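Local atomic coordinates of EvpC (Edwardsiella tarda, PDB entry 3EAA), a protein that is secreted through the type VI secretion system and, as an Hcp-family protein forming a six-subunit assembly, probably builds the ring-shaped units of its tube. Residues 6-11 against 22-27; 50-55 against 153-158; 61-66 against 122-127; 103-108 against 126-131. All blocks are in the same frame, centred on the assembly; numbering follows the deposited sequence.

How the interactions relate
All four contacts belong to one Hcp chain folded as two antiparallel sheets, and no ligand site is involved. Interaction 1 lies at one edge of the seven-strand sheet, and interactions 3 and 4 lie in the four-strand sheet, sharing I126 and D127 on strand 123-129. Interaction 2 bridges the two sheets on the far side of the chain's centre, about 25 Å from interaction 1 centre to centre. Interactions 1 and 3, with centres about 12 Å apart, touch where I25 packs on K61 and A66. Interactions 2 and 4 meet through Y130 OH, 2.6 Å from S55 O. Interactions 2, 3 and 4 all reach neighbouring subunits; interaction 1 does not.

Interaction 1. Residues 6-11 against 22-27; sequences YIKLDK and KKWIEV
One face of the W24 indole carries the methylene CB of K8, which stands 3.4 Å from the centroid of the six-membered ring and only 4° off its normal, a CH-pi contact. At the edge, in the ring plane, lies the backbone of the opposite strand, with I7 N 3.4 Å from W24 CE3. The Y6 ring runs side by side with E26, pointing the same way, and stacks with H21, whose ring also meets W24 edge-to-face. Y6 and E26 share one face of an antiparallel strand pair, 4-9 with 25-27, the latter outermost within this chain in the seven-strand sheet of the Hcp fold. I7 and I25 form its hydrogen-bonded pair: I7 N donates to I25 O at 3.0 Å, and I25 N donates back to I7 O at 3.1 Å. Y6 and E26 are the non-hydrogen-bonded pair beside them. K8 has CG anti to its backbone N (chi1 162°), and the extended chain carries CD past W24 CZ2 at 3.8 Å. The isoleucines occupy the other face, turned to strand 52-62, where I7 and V27 both meet V59. There I7 CG2 lies 3.7 Å from I25 CB, and I7 CB rests 4.2 Å from V27 CG1.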
loop_
_atom_site.group_PDB
_atom_site.type_symbol
_atom_site.label_atom_id
_atom_site.label_comp_id
_atom_site.label_asym_id
_atom_site.label_seq_id
_atom_site.Cartn_x
_atom_site.Cartn_y
_atom_site.Cartn_z
ATOM N N TYR A 6 27.163 -8.165 -13.718
ATOM C CA TYR A 6 28.300 -8.446 -12.849
ATOM C C TYR A 6 28.876 -7.161 -12.286
ATOM O O TYR A 6 28.738 -6.102 -12.880
ATOM C CB TYR A 6 29.407 -9.197 -13.595
ATOM C CG TYR A 6 28.944 -10.367 -14.437
ATOM C CD1 TYR A 6 28.571 -10.189 -15.762
ATOM C CD2 TYR A 6 28.902 -11.654 -13.917
ATOM C CE1 TYR A 6 28.156 -11.257 -16.544
ATOM C CE2 TYR A 6 28.487 -12.729 -14.690
ATOM C CZ TYR A 6 28.115 -12.521 -16.002
ATOM O OH TYR A 6 27.706 -13.575 -16.790
ATOM N N ILE A 7 29.551 -7.264 -11.149
ATOM C CA ILE A 7 30.119 -6.085 -10.504
ATOM C C ILE A 7 31.459 -6.376 -9.822
ATOM O O ILE A 7 31.607 -7.381 -9.130
ATOM C CB ILE A 7 29.130 -5.475 -9.493
ATOM C CG1 ILE A 7 29.442 -3.998 -9.266
ATOM C CG2 ILE A 7 29.134 -6.254 -8.177
ATOM C CD1 ILE A 7 28.488 -3.326 -8.322
ATOM N N LYS A 8 32.429 -5.485 -10.018
ATOM C CA LYS A 8 33.790 -5.695 -9.526
ATOM C C LYS A 8 34.265 -4.677 -8.489
ATOM O O LYS A 8 34.069 -3.470 -8.643
ATOM C CB LYS A 8 34.782 -5.717 -10.682
ATOM C CG LYS A 8 36.214 -5.505 -10.241
ATOM C CD LYS A 8 37.170 -5.693 -11.401
ATOM C CE LYS A 8 38.599 -5.884 -10.910
ATOM N NZ LYS A 8 39.457 -6.582 -11.918
ATOM N N LEU A 9 34.901 -5.198 -7.439
ATOM C CA LEU A 9 35.464 -4.400 -6.353
ATOM C C LEU A 9 36.932 -4.732 -6.192
ATOM O O LEU A 9 37.334 -5.888 -6.331
ATOM C CB LEU A 9 34.773 -4.725 -5.037
ATOM C CG LEU A 9 33.529 -3.967 -4.592
ATOM C CD1 LEU A 9 32.748 -4.844 -3.633
ATOM C CD2 LEU A 9 33.898 -2.650 -3.933
ATOM N N ASP A 10 37.724 -3.717 -5.874
ATOM C CA ASP A 10 39.165 -3.880 -5.733
ATOM C C ASP A 10 39.527 -4.745 -4.537
ATOM O O ASP A 10 39.240 -4.395 -3.394
ATOM C CB ASP A 10 39.840 -2.516 -5.636
ATOM C CG ASP A 10 39.709 -1.726 -6.915
ATOM O OD1 ASP A 10 39.910 -2.330 -7.993
ATOM O OD2 ASP A 10 39.403 -0.514 -6.848
ATOM N N LYS A 11 40.159 -5.878 -4.825
ATOM C CA LYS A 11 40.552 -6.856 -3.805
ATOM C C LYS A 11 39.347 -7.377 -3.017
ATOM O O LYS A 11 39.341 -7.347 -1.789
ATOM C CB LYS A 11 41.629 -6.293 -2.859
ATOM C CG LYS A 11 43.078 -6.418 -3.384
ATOM C CD LYS A 11 44.135 -5.946 -2.365
ATOM C CE LYS A 11 44.187 -4.424 -2.261
ATOM N NZ LYS A 11 45.021 -3.931 -1.124
ATOM N N LYS A 22 35.613 -13.554 -14.210
ATOM C CA LYS A 22 36.064 -14.553 -13.257
ATOM C C LYS A 22 36.171 -13.989 -11.837
ATOM O O LYS A 22 36.818 -12.961 -11.614
ATOM C CB LYS A 22 37.394 -15.156 -13.714
ATOM C CG LYS A 22 37.300 -15.910 -15.040
ATOM C CD LYS A 22 38.684 -16.235 -15.604
ATOM C CE LYS A 22 38.593 -16.879 -16.987
ATOM N NZ LYS A 22 39.895 -17.444 -17.451
ATOM N N LYS A 23 35.521 -14.668 -10.893
ATOM C CA LYS A 23 35.517 -14.262 -9.486
ATOM C C LYS A 23 34.842 -12.902 -9.231
ATOM O O LYS A 23 34.886 -12.369 -8.117
ATOM C CB LYS A 23 36.937 -14.298 -8.906
ATOM C CG LYS A 23 37.463 -15.711 -8.661
ATOM C CD LYS A 23 38.987 -15.761 -8.504
ATOM C CE LYS A 23 39.427 -15.799 -7.041
ATOM N NZ LYS A 23 40.810 -16.344 -6.881
ATOM N N TRP A 24 34.214 -12.347 -10.262
ATOM C CA TRP A 24 33.386 -11.164 -10.098
ATOM C C TRP A 24 32.205 -11.513 -9.220
ATOM O O TRP A 24 31.944 -12.686 -8.975
ATOM C CB TRP A 24 32.848 -10.719 -11.448
ATOM C CG TRP A 24 33.794 -9.917 -12.241
ATOM C CD1 TRP A 24 35.054 -10.267 -12.609
ATOM C CD2 TRP A 24 33.553 -8.621 -12.796
ATOM N NE1 TRP A 24 35.621 -9.264 -13.351
ATOM C CE2 TRP A 24 34.721 -8.243 -13.482
ATOM C CE3 TRP A 24 32.463 -7.742 -12.771
ATOM C CZ2 TRP A 24 34.832 -7.022 -14.143
ATOM C CZ3 TRP A 24 32.577 -6.530 -13.429
ATOM C CH2 TRP A 24 33.752 -6.183 -14.105
ATOM N N ILE A 25 31.474 -10.497 -8.772
ATOM C CA ILE A 25 30.250 -10.721 -8.014
ATOM C C ILE A 25 29.038 -10.727 -8.938
ATOM O O ILE A 25 28.771 -9.742 -9.622
ATOM C CB ILE A 25 30.020 -9.628 -6.948
ATOM C CG1 ILE A 25 31.061 -9.712 -5.828
ATOM C CG2 ILE A 25 28.608 -9.725 -6.385
ATOM C CD1 ILE A 25 32.358 -8.976 -6.151
ATOM N N GLU A 26 28.306 -11.837 -8.945
ATOM C CA GLU A 26 27.078 -11.949 -9.725
ATOM C C GLU A 26 25.937 -11.167 -9.071
ATOM O O GLU A 26 25.644 -11.341 -7.886
ATOM C CB GLU A 26 26.686 -13.424 -9.916
ATOM C CG GLU A 26 27.613 -14.207 -10.857
ATOM C CD GLU A 26 27.123 -15.624 -11.136
ATOM O OE1 GLU A 26 26.272 -16.117 -10.360
ATOM O OE2 GLU A 26 27.587 -16.241 -12.130
ATOM N N VAL A 27 25.293 -10.296 -9.844
ATOM C CA VAL A 27 24.230 -9.455 -9.296
ATOM C C VAL A 27 22.955 -9.534 -10.116
ATOM O O VAL A 27 22.996 -9.694 -11.334
ATOM C CB VAL A 27 24.674 -7.974 -9.129
ATOM C CG1 VAL A 27 25.623 -7.576 -10.232
ATOM C CG2 VAL A 27 23.473 -7.049 -9.090
#

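Interaction 2. Residues 50-55 against 153-158; sequences GKAMMS and EGWSLI
M54, modelled as selenomethionine, reaches across to W155 and L157 with its selenium. Its CB points toward segment 153-158, and the hydroxyl of Y130 lies beside it. CG is anti to the carbonyl carbon (chi1 -38°), and the chain runs on to SE, which does the touching. SE lies 3.6 Å from W155 CD1, at the pyrrole part of the indole, and 3.8 Å from L157 CG, with both leucine methyls close by. CE bends off (chi3 91°, doubtfully modelled) and makes no close contact with segment 153-158. The approach to the indole is oblique: SE is 4.6 Å from the centroid of the five-membered ring, 66° off its normal, which makes a Met-aromatic contact. Strand 52-62 belongs to the four-strand sheet and strand 154-156 to the seven-strand sheet, and these two segments meet through side chains alone. Farther along the indole, A52 CB sits 3.7 Å from W155 CZ2. Two polar bonds lie within the segments: K51 NZ donates to A52 O at 2.7 Å, and I158 N donates to S156 OG at 3.0 Å, closing an ST turn. M54 and W155 both pack on V75 of a neighbouring subunit, and L157 packs on S42 of another.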
loop_
_atom_site.group_PDB
_atom_site.type_symbol
_atom_site.label_atom_id
_atom_site.label_comp_id
_atom_site.label_asym_id
_atom_site.label_seq_id
_atom_site.Cartn_x
_atom_site.Cartn_y
_atom_site.Cartn_z
ATOM N N GLY A 50 19.781 24.549 -11.444
ATOM C CA GLY A 50 20.344 24.479 -10.112
ATOM C C GLY A 50 21.446 23.444 -10.011
ATOM O O GLY A 50 22.310 23.356 -10.884
ATOM N N LYS A 51 21.377 22.590 -9.036
ATOM C CA LYS A 51 22.455 21.742 -8.735
ATOM C C LYS A 51 22.202 20.422 -9.267
ATOM O O LYS A 51 21.117 20.032 -9.424
ATOM C CB LYS A 51 22.470 21.594 -7.257
ATOM C CG LYS A 51 23.699 21.801 -6.625
ATOM C CD LYS A 51 24.160 20.546 -6.165
ATOM C CE LYS A 51 25.462 20.261 -6.668
ATOM N NZ LYS A 51 25.655 18.846 -6.611
ATOM N N ALA A 52 23.264 19.706 -9.474
ATOM C CA ALA A 52 23.272 18.350 -9.937
ATOM C C ALA A 52 23.224 17.292 -8.919
ATOM O O ALA A 52 23.945 17.319 -7.996
ATOM C CB ALA A 52 24.431 18.160 -10.702
HETATM N N MSE A 53 22.416 16.293 -9.119
HETATM C CA MSE A 53 22.578 15.213 -8.251
HETATM C C MSE A 53 22.355 13.836 -8.577
HETATM O O MSE A 53 21.546 13.531 -9.365
HETATM C CB MSE A 53 22.112 15.520 -6.897
HETATM C CG MSE A 53 22.733 14.642 -5.864
HETATM SE SE MSE A 53 23.685 15.749 -4.096
HETATM C CE MSE A 53 24.214 13.557 -4.494
HETATM N N MSE A 54 23.071 13.002 -7.850
HETATM C CA MSE A 54 23.172 11.591 -8.072
HETATM C C MSE A 54 22.799 10.723 -6.914
HETATM O O MSE A 54 22.915 11.082 -5.791
HETATM C CB MSE A 54 24.526 11.241 -8.650
HETATM C CG MSE A 54 25.019 12.187 -9.584
HETATM SE SE MSE A 54 27.247 11.888 -9.903
HETATM C CE MSE A 54 25.775 10.810 -11.233
ATOM N N SER A 55 22.334 9.538 -7.235
ATOM C CA SER A 55 21.913 8.561 -6.253
ATOM C C SER A 55 22.816 7.412 -5.932
ATOM O O SER A 55 23.670 7.098 -6.669
ATOM C CB SER A 55 20.505 8.058 -6.516
ATOM O OG SER A 55 20.494 6.880 -7.207
ATOM N N GLU A 153 30.709 8.835 -20.980
ATOM C CA GLU A 153 30.567 10.107 -20.295
ATOM C C GLU A 153 30.265 9.853 -18.826
ATOM O O GLU A 153 30.139 8.701 -18.404
ATOM C CB GLU A 153 29.482 10.959 -20.953
ATOM C CG GLU A 153 29.932 11.587 -22.259
ATOM C CD GLU A 153 28.797 11.806 -23.231
ATOM O OE1 GLU A 153 27.813 12.485 -22.865
ATOM O OE2 GLU A 153 28.899 11.304 -24.370
ATOM N N GLY A 154 30.168 10.920 -18.043
ATOM C CA GLY A 154 30.006 10.753 -16.618
ATOM C C GLY A 154 30.042 12.067 -15.885
ATOM O O GLY A 154 29.733 13.100 -16.456
ATOM N N TRP A 155 30.436 12.031 -14.618
ATOM C CA TRP A 155 30.335 13.214 -13.781
ATOM C C TRP A 155 31.025 13.008 -12.440
ATOM O O TRP A 155 31.223 11.875 -12.003
ATOM C CB TRP A 155 28.862 13.560 -13.589
ATOM C CG TRP A 155 28.594 14.769 -12.777
ATOM C CD1 TRP A 155 28.532 14.843 -11.418
ATOM C CD2 TRP A 155 28.307 16.087 -13.262
ATOM N NE1 TRP A 155 28.241 16.126 -11.025
ATOM C CE2 TRP A 155 28.100 16.910 -12.139
ATOM C CE3 TRP A 155 28.215 16.648 -14.539
ATOM C CZ2 TRP A 155 27.808 18.266 -12.248
ATOM C CZ3 TRP A 155 27.922 18.000 -14.647
ATOM C CH2 TRP A 155 27.725 18.792 -13.510
ATOM N N SER A 156 31.408 14.113 -11.802
ATOM C CA SER A 156 32.104 14.067 -10.518
ATOM C C SER A 156 31.493 14.992 -9.491
ATOM O O SER A 156 31.288 16.170 -9.757
ATOM C CB SER A 156 33.565 14.460 -10.681
ATOM O OG SER A 156 34.160 14.727 -9.418
ATOM N N LEU A 157 31.251 14.458 -8.299
ATOM C CA LEU A 157 30.706 15.228 -7.192
ATOM C C LEU A 157 31.785 15.976 -6.424
ATOM O O LEU A 157 31.483 16.708 -5.482
ATOM C CB LEU A 157 29.936 14.311 -6.245
ATOM C CG LEU A 157 28.700 13.655 -6.862
ATOM C CD1 LEU A 157 28.148 12.566 -5.956
ATOM C CD2 LEU A 157 27.638 14.706 -7.182
ATOM N N ILE A 158 33.042 15.796 -6.819
ATOM C CA ILE A 158 34.114 16.558 -6.196
ATOM C C ILE A 158 34.332 17.876 -6.946
ATOM O O ILE A 158 34.772 18.867 -6.366
ATOM C CB ILE A 158 35.442 15.774 -6.139
ATOM C CG1 ILE A 158 35.203 14.267 -6.149
ATOM C CG2 ILE A 158 36.233 16.163 -4.903
ATOM C CD1 ILE A 158 36.471 13.461 -5.921
#

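Interaction 3. Residues 61-66 against 122-127; sequences KWMDCA and PQETID
K61 and E124 meet as a salt bridge, NZ to OE2 at 2.8 Å. K61 CG takes the crowded position between backbone N and carbonyl carbon (chi1 40°), and the chain bends at chi2 and chi3. E124 CG sits likewise between N and carbonyl carbon, but its chain then runs extended. NZ meets OE2 from well above the carboxylate plane. The same ammonium reaches D64 OD1 at 2.8 Å, so one lysine is shared by two carboxylates and probably eases the repulsion between them. D64 OD1 also accepts from A66 N at 3.0 Å on the opposite face of its plane, capping the turn into helix 67-76. In the backbone, K61 and E124 form an antiparallel hydrogen-bonded pair: K61 N donates to E124 O at 3.2 Å, and E124 N to K61 O at 2.9 Å. K61 CD rests 3.6 Å from I126 CD1, while Q123 CB lies obliquely against the W62 ring. The network lies on one face of the four-strand sheet, over paired strands 52-62 and 123-129, with helix 67-76 packed against it: S67 OG bonds to E124 OE2 and L70 packs on both salt-bridge partners, while I25 of strand 25-27 packs on K61.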
loop_
_atom_site.group_PDB
_atom_site.type_symbol
_atom_site.label_atom_id
_atom_site.label_comp_id
_atom_site.label_asym_id
_atom_site.label_seq_id
_atom_site.Cartn_x
_atom_site.Cartn_y
_atom_site.Cartn_z
ATOM N N LYS A 61 21.782 -9.194 -4.713
ATOM C CA LYS A 61 22.502 -10.423 -5.013
ATOM C C LYS A 61 22.342 -11.440 -3.891
ATOM O O LYS A 61 21.842 -11.109 -2.817
ATOM C CB LYS A 61 23.986 -10.131 -5.275
ATOM C CG LYS A 61 24.588 -9.085 -4.357
ATOM C CD LYS A 61 25.112 -9.695 -3.064
ATOM C CE LYS A 61 26.587 -10.051 -3.160
ATOM N NZ LYS A 61 27.083 -10.679 -1.900
ATOM N N TRP A 62 22.753 -12.680 -4.154
ATOM C CA TRP A 62 22.689 -13.733 -3.152
ATOM C C TRP A 62 23.850 -13.566 -2.213
ATOM O O TRP A 62 24.700 -12.703 -2.408
ATOM C CB TRP A 62 22.785 -15.120 -3.789
ATOM C CG TRP A 62 21.699 -15.416 -4.774
ATOM C CD1 TRP A 62 21.850 -15.854 -6.064
ATOM C CD2 TRP A 62 20.291 -15.285 -4.558
ATOM N NE1 TRP A 62 20.620 -16.007 -6.657
ATOM C CE2 TRP A 62 19.644 -15.659 -5.755
ATOM C CE3 TRP A 62 19.510 -14.884 -3.468
ATOM C CZ2 TRP A 62 18.259 -15.647 -5.893
ATOM C CZ3 TRP A 62 18.131 -14.868 -3.610
ATOM C CH2 TRP A 62 17.521 -15.248 -4.811
HETATM N N MSE A 63 23.881 -14.396 -1.181
HETATM C CA MSE A 63 25.071 -14.512 -0.365
HETATM C C MSE A 63 26.137 -15.208 -1.167
HETATM O O MSE A 63 25.884 -16.201 -1.851
HETATM C CB MSE A 63 24.796 -15.334 0.888
HETATM C CG MSE A 63 24.504 -14.503 2.119
HETATM SE SE MSE A 63 24.877 -15.480 3.764
HETATM C CE MSE A 63 24.876 -13.954 4.991
ATOM N N ASP A 64 27.345 -14.697 -1.078
ATOM C CA ASP A 64 28.457 -15.405 -1.660
ATOM C C ASP A 64 29.675 -15.226 -0.778
ATOM O O ASP A 64 29.566 -15.064 0.435
ATOM C CB ASP A 64 28.717 -14.911 -3.078
ATOM C CG ASP A 64 28.491 -13.441 -3.212
ATOM O OD1 ASP A 64 29.009 -12.699 -2.355
ATOM O OD2 ASP A 64 27.799 -13.028 -4.164
ATOM N N CYS A 65 30.834 -15.262 -1.408
ATOM C CA CYS A 65 32.096 -15.168 -0.711
ATOM C C CYS A 65 32.423 -13.713 -0.437
ATOM O O CYS A 65 33.381 -13.407 0.268
ATOM C CB CYS A 65 33.183 -15.761 -1.592
ATOM S SG CYS A 65 33.094 -15.136 -3.268
ATOM N N ALA A 66 31.640 -12.812 -1.018
ATOM C CA ALA A 66 31.924 -11.397 -0.865
ATOM C C ALA A 66 31.165 -10.847 0.321
ATOM O O ALA A 66 31.551 -9.833 0.898
ATOM C CB ALA A 66 31.561 -10.648 -2.115
ATOM N N PRO A 122 19.957 -17.071 0.637
ATOM C CA PRO A 122 19.497 -15.823 1.247
ATOM C C PRO A 122 19.772 -14.693 0.288
ATOM O O PRO A 122 20.489 -14.877 -0.687
ATOM C CB PRO A 122 20.410 -15.667 2.457
ATOM C CG PRO A 122 20.922 -17.028 2.735
ATOM C CD PRO A 122 21.028 -17.707 1.418
ATOM N N GLN A 123 19.230 -13.524 0.566
ATOM C CA GLN A 123 19.390 -12.420 -0.352
ATOM C C GLN A 123 19.852 -11.174 0.379
ATOM O O GLN A 123 19.329 -10.823 1.434
ATOM C CB GLN A 123 18.075 -12.170 -1.078
ATOM C CG GLN A 123 18.042 -10.929 -1.923
ATOM C CD GLN A 123 16.678 -10.713 -2.538
ATOM O OE1 GLN A 123 16.303 -9.589 -2.867
ATOM N NE2 GLN A 123 15.923 -11.797 -2.694
ATOM N N GLU A 124 20.853 -10.513 -0.178
ATOM C CA GLU A 124 21.318 -9.267 0.402
ATOM C C GLU A 124 21.124 -8.091 -0.550
ATOM O O GLU A 124 21.123 -8.250 -1.779
ATOM C CB GLU A 124 22.777 -9.370 0.869
ATOM C CG GLU A 124 23.732 -10.074 -0.095
ATOM C CD GLU A 124 25.182 -10.045 0.391
ATOM O OE1 GLU A 124 25.698 -8.940 0.650
ATOM O OE2 GLU A 124 25.813 -11.120 0.524
ATOM N N THR A 125 20.950 -6.914 0.045
ATOM C CA THR A 125 20.809 -5.674 -0.705
ATOM C C THR A 125 21.849 -4.668 -0.251
ATOM O O THR A 125 21.890 -4.297 0.915
ATOM C CB THR A 125 19.430 -5.065 -0.504
ATOM O OG1 THR A 125 18.435 -6.060 -0.773
ATOM C CG2 THR A 125 19.237 -3.858 -1.427
ATOM N N ILE A 126 22.685 -4.226 -1.181
ATOM C CA ILE A 126 23.794 -3.345 -0.844
ATOM C C ILE A 126 23.713 -1.960 -1.490
ATOM O O ILE A 126 23.467 -1.821 -2.693
ATOM C CB ILE A 126 25.152 -3.957 -1.228
ATOM C CG1 ILE A 126 25.292 -5.367 -0.674
ATOM C CG2 ILE A 126 26.278 -3.084 -0.717
ATOM C CD1 ILE A 126 24.796 -6.418 -1.607
ATOM N N ASP A 127 23.946 -0.934 -0.680
ATOM C CA ASP A 127 23.986 0.426 -1.181
ATOM C C ASP A 127 25.421 0.924 -1.250
ATOM O O ASP A 127 26.146 0.934 -0.255
ATOM C CB ASP A 127 23.111 1.350 -0.331
ATOM C CG ASP A 127 21.626 1.206 -0.651
ATOM O OD1 ASP A 127 21.257 0.233 -1.341
ATOM O OD2 ASP A 127 20.826 2.074 -0.233
#

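Interaction 4. Residues 103-108 against 126-131; sequences THVAVS and IDFAYK
V107 places CG1 anti to its backbone N (chi1 177°) and CG2 anti to its carbonyl carbon, turning the two methyls to different partners. CG1 meets I126 CG2 at 3.8 Å, and CG2 meets F128 CE2 at 3.7 Å. F128 lies alongside V107, pointing the same way, and I126 CG2 also lies over one face of the phenyl ring. In S108 the hydroxyl sits between N and carbonyl carbon (chi1 48°), which brings OG back to the neighbouring strand for a weak bond to D127 O. That carbonyl is thereby gripped twice, since S108 N also donates to it at 2.8 Å. The backbone pattern is that of a beta hairpin, strands 105-113 and 123-129. V107 and F128 are a non-hydrogen-bonded pair; A106 and A129 are a hydrogen-bonded one, with A106 N to A129 O nearly straight (2.7 Å, 170°) and the return bond weak. Beyond the pair the chain turns a corner at T103 and H104, yet K131 N donates to T103 O at 3.2 Å, while K131 CB packs 3.6 Å from H104 CB. Polar ends find partners farther out: D127 with R58, Y130 OH with S55 O and the W32 indole nitrogen, K131 NZ with the carbonyls of T44 and G46 of a neighbouring subunit. The hairpin forms one side of the four-strand sheet, 123-129 bordering strand 52-62 and 105-113 outermost within this chain. V105 and F128 pack on L83 of strand 80-88 in the other sheet, whereas A106 packs on L47 and A129 on C38 of that neighbouring subunit.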
loop_
_atom_site.group_PDB
_atom_site.type_symbol
_atom_site.label_atom_id
_atom_site.label_comp_id
_atom_site.label_asym_id
_atom_site.label_seq_id
_atom_site.Cartn_x
_atom_site.Cartn_y
_atom_site.Cartn_z
ATOM N N THR A 103 34.181 5.633 -8.867
ATOM C CA THR A 103 35.496 5.936 -8.346
ATOM C C THR A 103 35.333 6.507 -6.949
ATOM O O THR A 103 34.535 7.414 -6.744
ATOM C CB THR A 103 36.223 6.966 -9.253
ATOM O OG1 THR A 103 35.929 6.701 -10.628
ATOM C CG2 THR A 103 37.722 6.915 -9.055
ATOM N N HIS A 104 36.090 5.974 -5.997
ATOM C CA HIS A 104 35.994 6.382 -4.592
ATOM C C HIS A 104 34.704 5.874 -3.936
ATOM O O HIS A 104 33.890 6.641 -3.425
ATOM C CB HIS A 104 36.155 7.899 -4.437
ATOM C CG HIS A 104 37.466 8.411 -4.931
ATOM N ND1 HIS A 104 38.663 8.182 -4.257
ATOM C CD2 HIS A 104 37.803 9.118 -6.031
ATOM C CE1 HIS A 104 39.651 8.727 -4.923
ATOM N NE2 HIS A 104 39.162 9.309 -6.013
ATOM N N VAL A 105 34.547 4.559 -3.942
ATOM C CA VAL A 105 33.320 3.932 -3.509
ATOM C C VAL A 105 33.352 3.492 -2.054
ATOM O O VAL A 105 34.402 3.128 -1.527
ATOM C CB VAL A 105 33.019 2.687 -4.352
ATOM C CG1 VAL A 105 31.510 2.440 -4.407
ATOM C CG2 VAL A 105 33.590 2.837 -5.745
ATOM N N ALA A 106 32.178 3.507 -1.422
ATOM C CA ALA A 106 31.976 2.957 -0.081
ATOM C C ALA A 106 30.699 2.116 -0.026
ATOM O O ALA A 106 29.791 2.295 -0.823
ATOM C CB ALA A 106 31.906 4.085 0.943
ATOM N N VAL A 107 30.628 1.194 0.921
ATOM C CA VAL A 107 29.359 0.547 1.225
ATOM C C VAL A 107 28.639 1.361 2.301
ATOM O O VAL A 107 29.114 1.464 3.431
ATOM C CB VAL A 107 29.538 -0.906 1.721
ATOM C CG1 VAL A 107 28.189 -1.486 2.097
ATOM C CG2 VAL A 107 30.221 -1.765 0.670
ATOM N N SER A 108 27.500 1.947 1.948
ATOM C CA SER A 108 26.775 2.808 2.877
ATOM C C SER A 108 25.787 2.000 3.706
ATOM O O SER A 108 25.383 2.403 4.792
ATOM C CB SER A 108 26.048 3.926 2.126
ATOM O OG SER A 108 25.326 3.418 1.012
ATOM N N ILE A 126 22.685 -4.226 -1.181
ATOM C CA ILE A 126 23.794 -3.345 -0.844
ATOM C C ILE A 126 23.713 -1.960 -1.490
ATOM O O ILE A 126 23.467 -1.821 -2.693
ATOM C CB ILE A 126 25.152 -3.957 -1.228
ATOM C CG1 ILE A 126 25.292 -5.367 -0.674
ATOM C CG2 ILE A 126 26.278 -3.084 -0.717
ATOM C CD1 ILE A 126 24.796 -6.418 -1.607
ATOM N N ASP A 127 23.946 -0.934 -0.680
ATOM C CA ASP A 127 23.986 0.426 -1.181
ATOM C C ASP A 127 25.421 0.924 -1.250
ATOM O O ASP A 127 26.146 0.934 -0.255
ATOM C CB ASP A 127 23.111 1.350 -0.331
ATOM C CG ASP A 127 21.626 1.206 -0.651
ATOM O OD1 ASP A 127 21.257 0.233 -1.341
ATOM O OD2 ASP A 127 20.826 2.074 -0.233
ATOM N N PHE A 128 25.817 1.328 -2.450
ATOM C CA PHE A 128 27.163 1.782 -2.721
ATOM C C PHE A 128 27.213 3.287 -2.922
ATOM O O PHE A 128 26.739 3.803 -3.937
ATOM C CB PHE A 128 27.682 1.101 -3.972
ATOM C CG PHE A 128 28.054 -0.330 -3.772
ATOM C CD1 PHE A 128 27.273 -1.331 -4.294
ATOM C CD2 PHE A 128 29.199 -0.672 -3.081
ATOM C CE1 PHE A 128 27.620 -2.652 -4.127
ATOM C CE2 PHE A 128 29.553 -1.985 -2.916
ATOM C CZ PHE A 128 28.762 -2.981 -3.437
ATOM N N ALA A 129 27.777 3.993 -1.945
ATOM C CA ALA A 129 28.036 5.422 -2.093
ATOM C C ALA A 129 29.354 5.650 -2.850
ATOM O O ALA A 129 30.254 4.813 -2.795
ATOM C CB ALA A 129 28.061 6.090 -0.742
ATOM N N TYR A 130 29.463 6.773 -3.557
ATOM C CA TYR A 130 30.616 7.020 -4.430
ATOM C C TYR A 130 30.951 8.505 -4.622
ATOM O O TYR A 130 30.321 9.378 -4.030
ATOM C CB TYR A 130 30.413 6.337 -5.795
ATOM C CG TYR A 130 29.100 6.664 -6.491
ATOM C CD1 TYR A 130 27.884 6.197 -5.996
ATOM C CD2 TYR A 130 29.083 7.423 -7.652
ATOM C CE1 TYR A 130 26.698 6.492 -6.633
ATOM C CE2 TYR A 130 27.899 7.719 -8.295
ATOM C CZ TYR A 130 26.714 7.253 -7.781
ATOM O OH TYR A 130 25.539 7.557 -8.429
ATOM N N LYS A 131 31.959 8.785 -5.442
ATOM C CA LYS A 131 32.340 10.164 -5.736
ATOM C C LYS A 131 32.182 10.478 -7.215
ATOM O O LYS A 131 31.756 11.575 -7.578
ATOM C CB LYS A 131 33.782 10.441 -5.310
ATOM C CG LYS A 131 33.962 10.689 -3.822
ATOM C CD LYS A 131 33.205 11.920 -3.368
ATOM C CE LYS A 131 33.574 12.277 -1.941
ATOM N NZ LYS A 131 32.759 13.398 -1.414
#